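Local structure of methyltransferase (Streptococcus pyogenes, 2ESR) at residues A68-N73 / F83-M88. The protein probably transfers a methyl group from S-adenosylmethionine to a nucleic acid, as in the RsmD-like rRNA methyltransferases that share its Rossmann-type fold. Residues are numbered along the deposited sequence; the frame is centred on the assembly and turned at random.
Sequences AIIQDN and FTLLKM
Gln71 and Leu85 are the nearest CA pair between residues 68-73 of the helix and residues 83-88, 8.0 Å apart, a spacing bridged by side chains alone, with no hydrogen bond between these segments. The side chain of Leu85 leaves the strand toward the helix; with CG anti to the backbone N (chi1 175°) and chi2 at 67° both methyls lie on that side. CD1 of Leu85 touches CD1 of Ile70 at 3.8 Å, a meeting of methyl ends between side chains lying obliquely. The CG2 branch of Ile70 sits about equally far, 4.2 Å, from CD1 and CD2 of Leu85. With CG1 anti to the carbonyl carbon and chi2 at 175°, Ile70 extends its ethyl arm from the helix toward the sheet, packing also on Leu59 of the neighbouring strand and on Ala40.

The other leucine methyl, CD2, lies against Gln71, whose side chain crosses that of Leu85 at about a right angle. CD2 is 3.9 Å from CG of Gln71 and the same distance from NE2 of Gln71, whereas OE1 of that amide lies 5.5 Å from CD2 of Leu85. The nitrogen end is thus turned to the methyl in van der Waals contact. Gln71 also packs on Thr98 of the second subunit, whose OG1 hydrogen-bonds Leu85 O.

The contact closes the second half of the beta-alpha-beta unit 56-60, 64-75, 83-86. Its buried Ile70-Leu85 pair is purely apolar, while the partly exposed Gln71 brings a polar amide to the margin beside the dimer partner, so the chemistry passes from hydrophobic core to subunit interface across one leucine.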
loop_
_atom_site.group_PDB
_atom_site.type_symbol
_atom_site.label_atom_id
_atom_site.label_comp_id
_atom_site.label_asym_id
_atom_site.label_seq_id
_atom_site.Cartn_x
_atom_site.Cartn_y
_atom_site.Cartn_z
ATOM N N ALA A 68 0.672 -3.957 -15.872
ATOM C CA ALA A 68 1.836 -4.747 -16.243
ATOM C C ALA A 68 3.058 -3.842 -16.344
ATOM O O ALA A 68 4.132 -4.166 -15.835
ATOM C CB ALA A 68 1.585 -5.452 -17.568
ATOM N N ILE A 69 2.886 -2.697 -16.996
ATOM C CA ILE A 69 3.984 -1.757 -17.158
ATOM C C ILE A 69 4.463 -1.249 -15.806
ATOM O O ILE A 69 5.661 -1.210 -15.539
ATOM C CB ILE A 69 3.560 -0.570 -18.038
ATOM C CG1 ILE A 69 3.179 -1.081 -19.428
ATOM C CG2 ILE A 69 4.694 0.442 -18.140
ATOM C CD1 ILE A 69 2.633 -0.019 -20.353
ATOM N N ILE A 70 3.522 -0.871 -14.948
ATOM C CA ILE A 70 3.871 -0.371 -13.627
ATOM C C ILE A 70 4.692 -1.392 -12.855
ATOM O O ILE A 70 5.742 -1.070 -12.307
ATOM C CB ILE A 70 2.615 -0.041 -12.801
ATOM C CG1 ILE A 70 1.863 1.129 -13.434
ATOM C CG2 ILE A 70 3.014 0.287 -11.372
ATOM C CD1 ILE A 70 0.548 1.448 -12.748
ATOM N N GLN A 71 4.203 -2.626 -12.814
ATOM C CA GLN A 71 4.890 -3.690 -12.097
ATOM C C GLN A 71 6.325 -3.867 -12.576
ATOM O O GLN A 71 7.234 -4.071 -11.769
ATOM C CB GLN A 71 4.099 -4.997 -12.232
ATOM C CG GLN A 71 2.808 -4.981 -11.420
ATOM C CD GLN A 71 1.908 -6.171 -11.693
ATOM O OE1 GLN A 71 2.333 -7.320 -11.605
ATOM N NE2 GLN A 71 0.650 -5.898 -12.020
ATOM N N ASP A 72 6.533 -3.777 -13.884
ATOM C CA ASP A 72 7.873 -3.912 -14.444
ATOM C C ASP A 72 8.753 -2.731 -14.035
ATOM O O ASP A 72 9.893 -2.920 -13.611
ATOM C CB ASP A 72 7.806 -4.006 -15.972
ATOM C CG ASP A 72 7.211 -5.319 -16.451
ATOM O OD1 ASP A 72 6.964 -5.450 -17.671
ATOM O OD2 ASP A 72 6.995 -6.225 -15.615
ATOM N N ASN A 73 8.221 -1.515 -14.161
ATOM C CA ASN A 73 8.969 -0.314 -13.800
ATOM C C ASN A 73 9.358 -0.326 -12.325
ATOM O O ASN A 73 10.429 0.147 -11.952
ATOM C CB ASN A 73 8.149 0.953 -14.087
ATOM C CG ASN A 73 7.979 1.224 -15.572
ATOM O OD1 ASN A 73 8.932 1.142 -16.343
ATOM N ND2 ASN A 73 6.762 1.569 -15.974
ATOM N N PHE A 83 6.441 0.334 -3.019
ATOM C CA PHE A 83 5.235 0.589 -3.797
ATOM C C PHE A 83 4.100 -0.393 -3.566
ATOM O O PHE A 83 4.315 -1.593 -3.402
ATOM C CB PHE A 83 5.569 0.605 -5.289
ATOM C CG PHE A 83 6.674 1.544 -5.650
ATOM C CD1 PHE A 83 8.004 1.155 -5.536
ATOM C CD2 PHE A 83 6.388 2.835 -6.081
ATOM C CE1 PHE A 83 9.038 2.036 -5.845
ATOM C CE2 PHE A 83 7.413 3.725 -6.392
ATOM C CZ PHE A 83 8.740 3.326 -6.275
ATOM N N THR A 84 2.885 0.141 -3.558
ATOM C CA THR A 84 1.684 -0.657 -3.387
ATOM C C THR A 84 0.783 -0.318 -4.574
ATOM O O THR A 84 0.359 0.826 -4.720
ATOM C CB THR A 84 0.955 -0.302 -2.080
ATOM O OG1 THR A 84 1.833 -0.520 -0.967
ATOM C CG2 THR A 84 -0.292 -1.163 -1.917
ATOM N N LEU A 85 0.521 -1.305 -5.429
ATOM C CA LEU A 85 -0.332 -1.097 -6.594
ATOM C C LEU A 85 -1.709 -1.702 -6.361
ATOM O O LEU A 85 -1.837 -2.872 -5.999
ATOM C CB LEU A 85 0.286 -1.721 -7.854
ATOM C CG LEU A 85 -0.603 -1.662 -9.107
ATOM C CD1 LEU A 85 -0.776 -0.212 -9.542
ATOM C CD2 LEU A 85 0.009 -2.472 -10.239
ATOM N N LEU A 86 -2.736 -0.891 -6.566
ATOM C CA LEU A 86 -4.108 -1.338 -6.393
ATOM C C LEU A 86 -4.793 -1.320 -7.748
ATOM O O LEU A 86 -4.756 -0.313 -8.459
ATOM C CB LEU A 86 -4.856 -0.417 -5.430
ATOM C CG LEU A 86 -4.355 -0.376 -3.984
ATOM C CD1 LEU A 86 -5.133 0.669 -3.204
ATOM C CD2 LEU A 86 -4.514 -1.745 -3.347
ATOM N N LYS A 87 -5.404 -2.443 -8.104
ATOM C CA LYS A 87 -6.121 -2.562 -9.364
ATOM C C LYS A 87 -7.587 -2.323 -9.040
ATOM O O LYS A 87 -8.330 -3.256 -8.727
ATOM C CB LYS A 87 -5.923 -3.957 -9.960
ATOM C CG LYS A 87 -6.527 -4.127 -11.345
ATOM C CD LYS A 87 -5.873 -5.277 -12.111
ATOM C CE LYS A 87 -5.981 -6.599 -11.365
ATOM N NZ LYS A 87 -5.275 -7.700 -12.090
HETATM N N MSE A 88 -7.997 -1.063 -9.092
HETATM C CA MSE A 88 -9.376 -0.720 -8.782
HETATM C C MSE A 88 -9.722 0.687 -9.256
HETATM O O MSE A 88 -8.849 1.438 -9.699
HETATM C CB MSE A 88 -9.619 -0.857 -7.267
HETATM C CG MSE A 88 -8.787 0.065 -6.385
HETATM SE SE MSE A 88 -8.743 -0.474 -4.500
HETATM C CE MSE A 88 -10.620 -0.244 -4.082
#